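LacI family sugar-binding transcriptional regulator (Enterococcus faecalis V583, PDB 4RK0) probably regulates transcription as a DNA-binding repressor of the LacI family, with a sugar-binding core that holds ribose in this crystal form. Local coordinates at residues A[51-56]-A[71-76]; A[107-112]-A[211-216]; A[130-135]-A[142-147]. All coordinates share one frame; numbering follows the deposited sequence.

How the contacts relate
Contact 1 joins the start of helix 54-59 to the loop between strand 66-69 and helix 76-86, in the domain of the mixed sheet, and is only partly buried. Contacts 2 and 3 are buried, and each carries one sugar-binding residue, D214 and R143. Contact 1 stays about 7 Å (nearest atoms) from contact 3 and about 13 Å from contact 2; the E73 side chain is about 12 Å from the sugar. Contacts 2 and 3 have centres about 11 Å apart and touch through the salt bridge of D109 with R143. The chemistry follows the place: a carboxylate over an imidazole beside apolar packing in contact 1, a tyrosine reached through water in contact 2, and hydrocarbon and sulfur between strand and helix in contact 3.

Contact 1 (A[51-56]-A[71-76]); sequences REHEYL and SSEISN
H53, the first residue of 51-56 to touch, stacks against the carboxylate of E73. H53 is the N-cap residue of helix 54-59, and its side chain leaves toward 71-76 with CG beside the backbone N (chi1 -47°). The carboxylate of E73 lies over one face of the imidazole, the two planes 24° apart. E73 OE1 sits 3.0 Å above the ring plane, offset to the rim, and comes within 3.1 Å of H53 CE1. The same oxygen is equally near ND1, but from over the face, where the angle is too poor for a hydrogen bond. E73 CG adds a CH-pi contact over that face, 4.2 Å from the centroid of the H53 ring. An extended chain beyond CG (chi2 -175°) carries the carboxylate out this far.

One turn on, L56 points the same way. L56 CD2 reaches 3.6 Å from E73 CB and is also close to E73 OE1, while L56 CB packs against I74 CD1 at 4.1 Å. The apolar flank of the contact thus lies next to the polar stack. E73 is set in a type I turn running from S71 to I74, and its backbone N is held by S71 OG at 3.2 Å in an ST turn.

Around the contact, the carboxylate of D48 accepts a hydrogen bond from the backbone N of L56 and is touched by the H53 side chain. L56 also rests on C43 of strand 39-44, and I74 on I60. S75 caps the start of helix 76-86. The contact ties the beginning of helix 54-59 to the loop between strand 66-69 and helix 76-86.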
loop_
_atom_site.group_PDB
_atom_site.type_symbol
_atom_site.label_atom_id
_atom_site.label_comp_id
_atom_site.label_asym_id
_atom_site.label_seq_id
_atom_site.Cartn_x
_atom_site.Cartn_y
_atom_site.Cartn_z
ATOM N N ARG A 51 -5.392 -22.428 8.153
ATOM C CA ARG A 51 -6.399 -22.279 9.183
ATOM C C ARG A 51 -5.898 -21.852 10.539
ATOM O O ARG A 51 -6.575 -21.119 11.235
ATOM C CB ARG A 51 -7.096 -23.632 9.395
ATOM C CG ARG A 51 -8.294 -23.840 8.509
ATOM C CD ARG A 51 -9.393 -22.900 8.942
ATOM N NE ARG A 51 -10.676 -23.355 8.453
ATOM C CZ ARG A 51 -11.144 -23.115 7.238
ATOM N NH1 ARG A 51 -10.412 -22.430 6.348
ATOM N NH2 ARG A 51 -12.355 -23.581 6.928
ATOM N N GLU A 52 -4.745 -22.372 10.941
ATOM C CA GLU A 52 -4.251 -22.117 12.288
ATOM C C GLU A 52 -2.910 -21.396 12.287
ATOM O O GLU A 52 -2.139 -21.528 13.213
ATOM C CB GLU A 52 -4.184 -23.411 13.083
ATOM C CG GLU A 52 -5.546 -24.047 13.259
ATOM C CD GLU A 52 -5.448 -25.425 13.849
ATOM O OE1 GLU A 52 -4.871 -25.553 14.953
ATOM O OE2 GLU A 52 -5.909 -26.367 13.174
ATOM N N HIS A 53 -2.672 -20.633 11.236
ATOM C CA HIS A 53 -1.564 -19.706 11.147
ATOM C C HIS A 53 -0.245 -20.408 11.373
ATOM O O HIS A 53 0.549 -19.986 12.199
ATOM C CB HIS A 53 -1.763 -18.533 12.125
ATOM C CG HIS A 53 -3.134 -17.941 12.089
ATOM N ND1 HIS A 53 -3.682 -17.409 10.938
ATOM C CD2 HIS A 53 -4.073 -17.807 13.056
ATOM C CE1 HIS A 53 -4.901 -16.971 11.202
ATOM N NE2 HIS A 53 -5.164 -17.202 12.478
ATOM N N GLU A 54 -0.015 -21.468 10.599
ATOM C CA GLU A 54 1.159 -22.314 10.728
ATOM C C GLU A 54 2.442 -21.532 10.470
ATOM O O GLU A 54 3.485 -21.764 11.086
ATOM C CB GLU A 54 1.089 -23.492 9.738
ATOM C CG GLU A 54 -0.066 -24.449 9.965
ATOM C CD GLU A 54 -0.159 -25.491 8.875
ATOM O OE1 GLU A 54 0.884 -25.856 8.287
ATOM O OE2 GLU A 54 -1.287 -25.936 8.602
ATOM N N TYR A 55 2.377 -20.607 9.532
ATOM C CA TYR A 55 3.557 -19.836 9.203
ATOM C C TYR A 55 3.907 -18.867 10.316
ATOM O O TYR A 55 5.099 -18.698 10.652
ATOM C CB TYR A 55 3.354 -19.052 7.919
ATOM C CG TYR A 55 4.587 -18.303 7.532
ATOM C CD1 TYR A 55 5.657 -18.978 6.936
ATOM C CD2 TYR A 55 4.712 -16.935 7.770
ATOM C CE1 TYR A 55 6.799 -18.300 6.557
ATOM C CE2 TYR A 55 5.865 -16.252 7.408
ATOM C CZ TYR A 55 6.906 -16.943 6.802
ATOM O OH TYR A 55 8.068 -16.313 6.405
ATOM N N LEU A 56 2.887 -18.226 10.877
ATOM C CA LEU A 56 3.075 -17.344 12.012
ATOM C C LEU A 56 3.676 -18.080 13.190
ATOM O O LEU A 56 4.647 -17.613 13.756
ATOM C CB LEU A 56 1.764 -16.685 12.467
ATOM C CG LEU A 56 1.413 -15.295 11.922
ATOM C CD1 LEU A 56 1.478 -15.236 10.409
ATOM C CD2 LEU A 56 0.036 -14.879 12.409
ATOM N N SER A 71 -0.286 -7.768 15.169
ATOM C CA SER A 71 -1.419 -8.652 14.817
ATOM C C SER A 71 -1.869 -9.413 16.056
ATOM O O SER A 71 -1.032 -9.913 16.794
ATOM C CB SER A 71 -0.972 -9.641 13.711
ATOM O OG SER A 71 -1.857 -10.745 13.571
ATOM N N SER A 72 -3.183 -9.495 16.277
ATOM C CA SER A 72 -3.774 -10.262 17.397
ATOM C C SER A 72 -3.741 -11.783 17.197
ATOM O O SER A 72 -4.124 -12.512 18.098
ATOM C CB SER A 72 -5.237 -9.842 17.611
ATOM O OG SER A 72 -5.945 -10.024 16.395
ATOM N N GLU A 73 -3.296 -12.238 16.028
ATOM C CA GLU A 73 -3.081 -13.651 15.701
ATOM C C GLU A 73 -1.899 -14.271 16.445
ATOM O O GLU A 73 -1.814 -15.482 16.541
ATOM C CB GLU A 73 -2.950 -13.857 14.178
ATOM C CG GLU A 73 -4.267 -13.556 13.448
ATOM C CD GLU A 73 -4.229 -13.848 11.955
ATOM O OE1 GLU A 73 -3.213 -14.398 11.453
ATOM O OE2 GLU A 73 -5.240 -13.557 11.283
ATOM N N ILE A 74 -1.013 -13.456 17.020
ATOM C CA ILE A 74 -0.010 -13.989 17.951
ATOM C C ILE A 74 -0.571 -13.917 19.370
ATOM O O ILE A 74 -0.931 -12.842 19.857
ATOM C CB ILE A 74 1.314 -13.231 17.841
ATOM C CG1 ILE A 74 1.826 -13.248 16.394
ATOM C CG2 ILE A 74 2.345 -13.837 18.780
ATOM C CD1 ILE A 74 2.344 -14.589 15.896
ATOM N N SER A 75 -0.704 -15.078 20.037
ATOM C CA SER A 75 -1.380 -15.108 21.314
ATOM C C SER A 75 -0.386 -14.803 22.420
ATOM O O SER A 75 0.809 -15.039 22.270
ATOM C CB SER A 75 -2.007 -16.496 21.573
ATOM O OG SER A 75 -0.980 -17.457 21.784
ATOM N N ASN A 76 -0.913 -14.282 23.517
ATOM C CA ASN A 76 -0.165 -14.094 24.756
ATOM C C ASN A 76 0.462 -15.393 25.241
ATOM O O ASN A 76 1.598 -15.379 25.694
ATOM C CB ASN A 76 -1.053 -13.471 25.840
ATOM C CG ASN A 76 -1.430 -12.028 25.531
ATOM O OD1 ASN A 76 -0.750 -11.360 24.752
ATOM N ND2 ASN A 76 -2.515 -11.544 26.132
#

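Contact 2 (A[107-112]-A[211-216]); sequences TDDYRG and IGYDNV. With RIB (alpha-D-ribofuranose), chain E.
In the ribose pocket of this periplasmic-binding-protein-like fold, Y213 from the loop after strand 209-211 reaches the start of helix 109-122, while its neighbour D214 holds the sugar. The tyrosine hydroxyl arrives over the first turn of the helix: Y213 OH is 3.5 Å from D109 CA and 3.6 Å from G112 CA. G112 lies at the ring edge, where the absence of a side chain leaves room for the phenol. The Y213 side chain has CG opposite its backbone N (chi1 -153°), which carries the phenol to the helix.

No direct hydrogen bond crosses between the segments. One water in the plane of the Y213 ring bridges them instead, 2.6 Å from Y213 OH, and donates to both T107 OG1 and D109 OD1. The carboxylate of D109 has its stronger partner in R143, a salt bridge, and R143 also makes a cation-pi contact with the Y213 ring; the tyrosine and the aspartate therefore both border the arginine that binds the sugar. At the helix start, D108 OD1 caps R111 N, met from above the carboxylate plane at 3.1 Å. On the sugar side, D214 OD1 accepts a hydrogen bond from ribose O3 at 2.6 Å.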
loop_
_atom_site.group_PDB
_atom_site.type_symbol
_atom_site.label_atom_id
_atom_site.label_comp_id
_atom_site.label_asym_id
_atom_site.label_seq_id
_atom_site.Cartn_x
_atom_site.Cartn_y
_atom_site.Cartn_z
ATOM N N THR A 107 -1.952 4.355 19.823
ATOM C CA THR A 107 -2.418 5.664 19.494
ATOM C C THR A 107 -3.754 5.820 20.186
ATOM O O THR A 107 -4.362 4.831 20.643
ATOM C CB THR A 107 -2.520 5.909 17.982
ATOM O OG1 THR A 107 -3.576 5.111 17.452
ATOM C CG2 THR A 107 -1.235 5.560 17.292
ATOM N N ASP A 108 -4.222 7.054 20.277
ATOM C CA ASP A 108 -5.340 7.328 21.139
ATOM C C ASP A 108 -6.703 7.086 20.482
ATOM O O ASP A 108 -7.412 8.020 20.167
ATOM C CB ASP A 108 -5.254 8.751 21.677
ATOM C CG ASP A 108 -6.117 8.950 22.925
ATOM O OD1 ASP A 108 -7.079 8.163 23.189
ATOM O OD2 ASP A 108 -5.827 9.917 23.644
ATOM N N ASP A 109 -7.067 5.817 20.345
ATOM C CA ASP A 109 -8.280 5.409 19.634
ATOM C C ASP A 109 -9.538 5.957 20.267
ATOM O O ASP A 109 -10.486 6.365 19.595
ATOM C CB ASP A 109 -8.353 3.873 19.566
ATOM C CG ASP A 109 -7.223 3.281 18.751
ATOM O OD1 ASP A 109 -7.239 3.403 17.507
ATOM O OD2 ASP A 109 -6.304 2.730 19.351
ATOM N N TYR A 110 -9.551 5.954 21.594
ATOM C CA TYR A 110 -10.682 6.465 22.317
ATOM C C TYR A 110 -10.944 7.924 22.034
ATOM O O TYR A 110 -12.071 8.327 21.781
ATOM C CB TYR A 110 -10.422 6.262 23.823
ATOM C CG TYR A 110 -11.620 6.562 24.700
ATOM C CD1 TYR A 110 -12.577 5.582 24.961
ATOM C CD2 TYR A 110 -11.766 7.788 25.317
ATOM C CE1 TYR A 110 -13.664 5.830 25.812
ATOM C CE2 TYR A 110 -12.852 8.052 26.150
ATOM C CZ TYR A 110 -13.797 7.072 26.390
ATOM O OH TYR A 110 -14.872 7.328 27.215
ATOM N N ARG A 111 -9.900 8.731 22.117
ATOM C CA ARG A 111 -10.063 10.159 21.830
ATOM C C ARG A 111 -10.423 10.377 20.343
ATOM O O ARG A 111 -11.211 11.232 20.031
ATOM C CB ARG A 111 -8.786 10.919 22.206
ATOM C CG ARG A 111 -8.759 12.417 21.929
ATOM C CD ARG A 111 -9.885 13.176 22.629
ATOM N NE ARG A 111 -9.912 14.593 22.247
ATOM C CZ ARG A 111 -10.907 15.438 22.520
ATOM N NH1 ARG A 111 -10.831 16.703 22.117
ATOM N NH2 ARG A 111 -11.986 15.028 23.188
ATOM N N GLY A 112 -9.862 9.575 19.445
ATOM C CA GLY A 112 -10.241 9.696 18.012
ATOM C C GLY A 112 -11.740 9.492 17.802
ATOM O O GLY A 112 -12.377 10.189 17.030
ATOM N N ILE A 211 -17.200 10.493 7.793
ATOM C CA ILE A 211 -15.900 10.694 8.431
ATOM C C ILE A 211 -15.211 9.341 8.582
ATOM O O ILE A 211 -15.826 8.349 9.052
ATOM C CB ILE A 211 -16.001 11.387 9.826
ATOM C CG1 ILE A 211 -14.609 11.566 10.455
ATOM C CG2 ILE A 211 -16.893 10.606 10.776
ATOM C CD1 ILE A 211 -14.584 12.648 11.525
ATOM N N GLY A 212 -13.942 9.320 8.184
ATOM C CA GLY A 212 -13.102 8.171 8.216
ATOM C C GLY A 212 -12.190 8.075 9.423
ATOM O O GLY A 212 -12.351 8.799 10.390
ATOM N N TYR A 213 -11.208 7.177 9.340
ATOM C CA TYR A 213 -10.182 7.065 10.337
ATOM C C TYR A 213 -8.842 6.574 9.746
ATOM O O TYR A 213 -8.779 5.539 9.070
ATOM C CB TYR A 213 -10.670 6.139 11.444
ATOM C CG TYR A 213 -10.052 6.406 12.804
ATOM C CD1 TYR A 213 -8.733 6.039 13.084
ATOM C CD2 TYR A 213 -10.790 6.990 13.826
ATOM C CE1 TYR A 213 -8.164 6.287 14.333
ATOM C CE2 TYR A 213 -10.231 7.187 15.091
ATOM C CZ TYR A 213 -8.908 6.846 15.321
ATOM O OH TYR A 213 -8.312 7.079 16.557
ATOM N N ASP A 214 -7.798 7.349 10.003
ATOM C CA ASP A 214 -6.369 7.047 9.751
ATOM C C ASP A 214 -5.630 8.225 9.123
ATOM O O ASP A 214 -4.477 8.492 9.448
ATOM C CB ASP A 214 -6.090 5.850 8.851
ATOM C CG ASP A 214 -6.368 4.487 9.505
ATOM O OD1 ASP A 214 -6.427 4.393 10.753
ATOM O OD2 ASP A 214 -6.411 3.483 8.741
ATOM N N ASN A 215 -6.283 8.852 8.169
ATOM C CA ASN A 215 -5.674 9.844 7.307
ATOM C C ASN A 215 -4.620 9.288 6.411
ATOM O O ASN A 215 -3.554 9.858 6.272
ATOM C CB ASN A 215 -5.135 11.014 8.092
ATOM C CG ASN A 215 -4.797 12.211 7.205
ATOM O OD1 ASN A 215 -5.496 12.494 6.260
ATOM N ND2 ASN A 215 -3.715 12.895 7.515
ATOM N N VAL A 216 -4.955 8.211 5.724
ATOM C CA VAL A 216 -4.026 7.633 4.763
ATOM C C VAL A 216 -3.927 8.635 3.591
ATOM O O VAL A 216 -4.736 9.546 3.463
ATOM C CB VAL A 216 -4.452 6.220 4.276
ATOM C CG1 VAL A 216 -4.502 5.209 5.440
ATOM C CG2 VAL A 216 -5.794 6.243 3.564
HETATM O O5 RIB E . -6.716 1.184 8.779
HETATM C C5 RIB E . -6.229 -0.046 9.291
HETATM C C4 RIB E . -6.716 -0.105 10.674
HETATM O O4 RIB E . -6.444 -1.362 11.346
HETATM C C3 RIB E . -5.942 1.096 11.181
HETATM O O3 RIB E . -6.982 1.994 11.574
HETATM C C2 RIB E . -5.063 0.442 12.250
HETATM O O2 RIB E . -5.091 1.158 13.460
HETATM C C1 RIB E . -5.455 -1.044 12.336
HETATM O O1 RIB E . -5.736 -1.453 13.663
HETATM O O HOH W 1 -6.120 5.772 16.888
#

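Contact 3 (A[130-135]-A[142-147]); sequences VVMPPH and QRLKGF. With RIB (alpha-D-ribofuranose), chain E.
V130 and F147, both buried, form the closely packed end of this contact, where a methyl rests on an aromatic face. V130 CG2 stands 4.1 Å above the F147 ring plane, offset toward the rim, in a CH-pi contact 19° off the ring normal. V130 CG2 is also 4.2 Å from L144 CD1. L144 then bridges to M132: L144 CD2 touches M132 SD at 3.9 Å, and the two side chains cross at about a right angle. M132 starts with CG between the backbone N and the carbonyl carbon (chi1 71°) and bends at chi3, which lets its CE as well as SD approach L144 CB.

Strand 127-132 and helix 138-150 are the first two elements of a beta-alpha-beta unit that strand 154-159 completes, and here the short segments run nearly antiparallel, at 168°, with their axes 10.5 Å apart. F147 also meets the rings of Y151 and F183.

Toward solvent the packing gives out: L144 is already partly exposed, and past M132 the segments part, leaving P134 and H135 exposed in the loop. At the sugar end, R143 NH1 and NH2 both donate to ribose O3, and R143 NH2 also to ribose O2 at 2.9 Å, while R143 NH1 is hydrogen-bonded to the I185 carbonyl as well.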
loop_
_atom_site.group_PDB
_atom_site.type_symbol
_atom_site.label_atom_id
_atom_site.label_comp_id
_atom_site.label_asym_id
_atom_site.label_seq_id
_atom_site.Cartn_x
_atom_site.Cartn_y
_atom_site.Cartn_z
ATOM N N VAL A 130 -22.260 3.717 12.487
ATOM C CA VAL A 130 -20.857 3.390 12.622
ATOM C C VAL A 130 -20.628 2.094 11.879
ATOM O O VAL A 130 -21.319 1.097 12.120
ATOM C CB VAL A 130 -20.423 3.223 14.094
ATOM C CG1 VAL A 130 -18.939 2.872 14.158
ATOM C CG2 VAL A 130 -20.704 4.482 14.882
ATOM N N VAL A 131 -19.678 2.095 10.945
ATOM C CA VAL A 131 -19.439 0.918 10.124
ATOM C C VAL A 131 -18.111 0.337 10.547
ATOM O O VAL A 131 -17.051 1.015 10.477
ATOM C CB VAL A 131 -19.381 1.266 8.608
ATOM C CG1 VAL A 131 -19.145 0.014 7.782
ATOM C CG2 VAL A 131 -20.640 1.959 8.148
ATOM N N MET A 132 -18.143 -0.918 10.982
ATOM C CA MET A 132 -16.954 -1.542 11.598
ATOM C C MET A 132 -16.975 -3.061 11.509
ATOM O O MET A 132 -18.017 -3.614 11.230
ATOM C CB MET A 132 -16.874 -1.089 13.060
ATOM C CG MET A 132 -17.925 -1.655 14.015
ATOM S SD MET A 132 -17.755 -0.804 15.627
ATOM C CE MET A 132 -16.193 -1.446 16.198
ATOM N N PRO A 133 -15.831 -3.741 11.758
ATOM C CA PRO A 133 -15.819 -5.190 11.688
ATOM C C PRO A 133 -16.421 -5.822 12.913
ATOM O O PRO A 133 -16.483 -5.173 13.952
ATOM C CB PRO A 133 -14.332 -5.556 11.580
ATOM C CG PRO A 133 -13.607 -4.411 12.200
ATOM C CD PRO A 133 -14.506 -3.202 12.121
ATOM N N PRO A 134 -16.891 -7.074 12.779
ATOM C CA PRO A 134 -17.315 -7.828 13.962
ATOM C C PRO A 134 -16.124 -8.293 14.747
ATOM O O PRO A 134 -15.037 -8.368 14.194
ATOM C CB PRO A 134 -18.063 -9.022 13.347
ATOM C CG PRO A 134 -17.361 -9.267 12.056
ATOM C CD PRO A 134 -17.053 -7.869 11.545
ATOM N N HIS A 135 -16.311 -8.615 16.041
ATOM C CA HIS A 135 -15.225 -9.066 16.935
ATOM C C HIS A 135 -13.973 -8.275 16.659
ATOM O O HIS A 135 -12.903 -8.805 16.368
ATOM C CB HIS A 135 -14.981 -10.582 16.823
ATOM C CG HIS A 135 -16.251 -11.376 16.821
ATOM N ND1 HIS A 135 -17.209 -11.246 17.809
ATOM C CD2 HIS A 135 -16.738 -12.285 15.943
ATOM C CE1 HIS A 135 -18.221 -12.052 17.546
ATOM N NE2 HIS A 135 -17.961 -12.693 16.419
ATOM N N GLN A 142 -12.159 0.442 20.851
ATOM C CA GLN A 142 -12.039 1.726 21.551
ATOM C C GLN A 142 -12.540 2.951 20.769
ATOM O O GLN A 142 -12.957 3.940 21.365
ATOM C CB GLN A 142 -10.600 1.960 22.000
ATOM C CG GLN A 142 -10.122 0.991 23.070
ATOM C CD GLN A 142 -10.812 1.206 24.409
ATOM O OE1 GLN A 142 -11.677 0.427 24.819
ATOM N NE2 GLN A 142 -10.427 2.264 25.097
ATOM N N ARG A 143 -12.484 2.927 19.444
ATOM C CA ARG A 143 -13.002 4.049 18.680
ATOM C C ARG A 143 -14.513 4.148 18.807
ATOM O O ARG A 143 -15.087 5.237 18.938
ATOM C CB ARG A 143 -12.631 3.911 17.209
ATOM C CG ARG A 143 -11.147 4.002 16.927
ATOM C CD ARG A 143 -10.770 3.567 15.516
ATOM N NE ARG A 143 -9.346 3.260 15.464
ATOM C CZ ARG A 143 -8.721 2.710 14.441
ATOM N NH1 ARG A 143 -9.377 2.486 13.288
ATOM N NH2 ARG A 143 -7.422 2.442 14.542
ATOM N N LEU A 144 -15.186 3.005 18.753
ATOM C CA LEU A 144 -16.612 3.003 18.997
ATOM C C LEU A 144 -16.904 3.475 20.426
ATOM O O LEU A 144 -17.827 4.300 20.664
ATOM C CB LEU A 144 -17.183 1.597 18.810
ATOM C CG LEU A 144 -18.662 1.502 19.204
ATOM C CD1 LEU A 144 -19.543 2.368 18.320
ATOM C CD2 LEU A 144 -19.111 0.052 19.135
ATOM N N LYS A 145 -16.149 2.908 21.372
ATOM C CA LYS A 145 -16.324 3.273 22.813
ATOM C C LYS A 145 -16.149 4.773 23.016
ATOM O O LYS A 145 -16.963 5.423 23.668
ATOM C CB LYS A 145 -15.332 2.498 23.679
ATOM C CG LYS A 145 -15.658 2.503 25.172
ATOM C CD LYS A 145 -15.447 1.127 25.796
ATOM C CE LYS A 145 -15.165 1.213 27.286
ATOM N NZ LYS A 145 -13.774 1.680 27.540
ATOM N N GLY A 146 -15.111 5.353 22.423
ATOM C CA GLY A 146 -14.936 6.806 22.541
ATOM C C GLY A 146 -16.049 7.564 21.855
ATOM O O GLY A 146 -16.551 8.578 22.367
ATOM N N PHE A 147 -16.466 7.079 20.687
ATOM C CA PHE A 147 -17.585 7.676 19.975
ATOM C C PHE A 147 -18.843 7.733 20.866
ATOM O O PHE A 147 -19.476 8.786 21.008
ATOM C CB PHE A 147 -17.836 6.906 18.694
ATOM C CG PHE A 147 -18.824 7.536 17.781
ATOM C CD1 PHE A 147 -20.183 7.294 17.926
ATOM C CD2 PHE A 147 -18.399 8.394 16.755
ATOM C CE1 PHE A 147 -21.094 7.888 17.086
ATOM C CE2 PHE A 147 -19.312 8.977 15.900
ATOM C CZ PHE A 147 -20.666 8.733 16.066
HETATM O O5 RIB E . -6.716 1.184 8.779
HETATM C C5 RIB E . -6.229 -0.046 9.291
HETATM C C4 RIB E . -6.716 -0.105 10.674
HETATM O O4 RIB E . -6.444 -1.362 11.346
HETATM C C3 RIB E . -5.942 1.096 11.181
HETATM O O3 RIB E . -6.982 1.994 11.574
HETATM C C2 RIB E . -5.063 0.442 12.250
HETATM O O2 RIB E . -5.091 1.158 13.460
HETATM C C1 RIB E . -5.455 -1.044 12.336
HETATM O O1 RIB E . -5.736 -1.453 13.663
#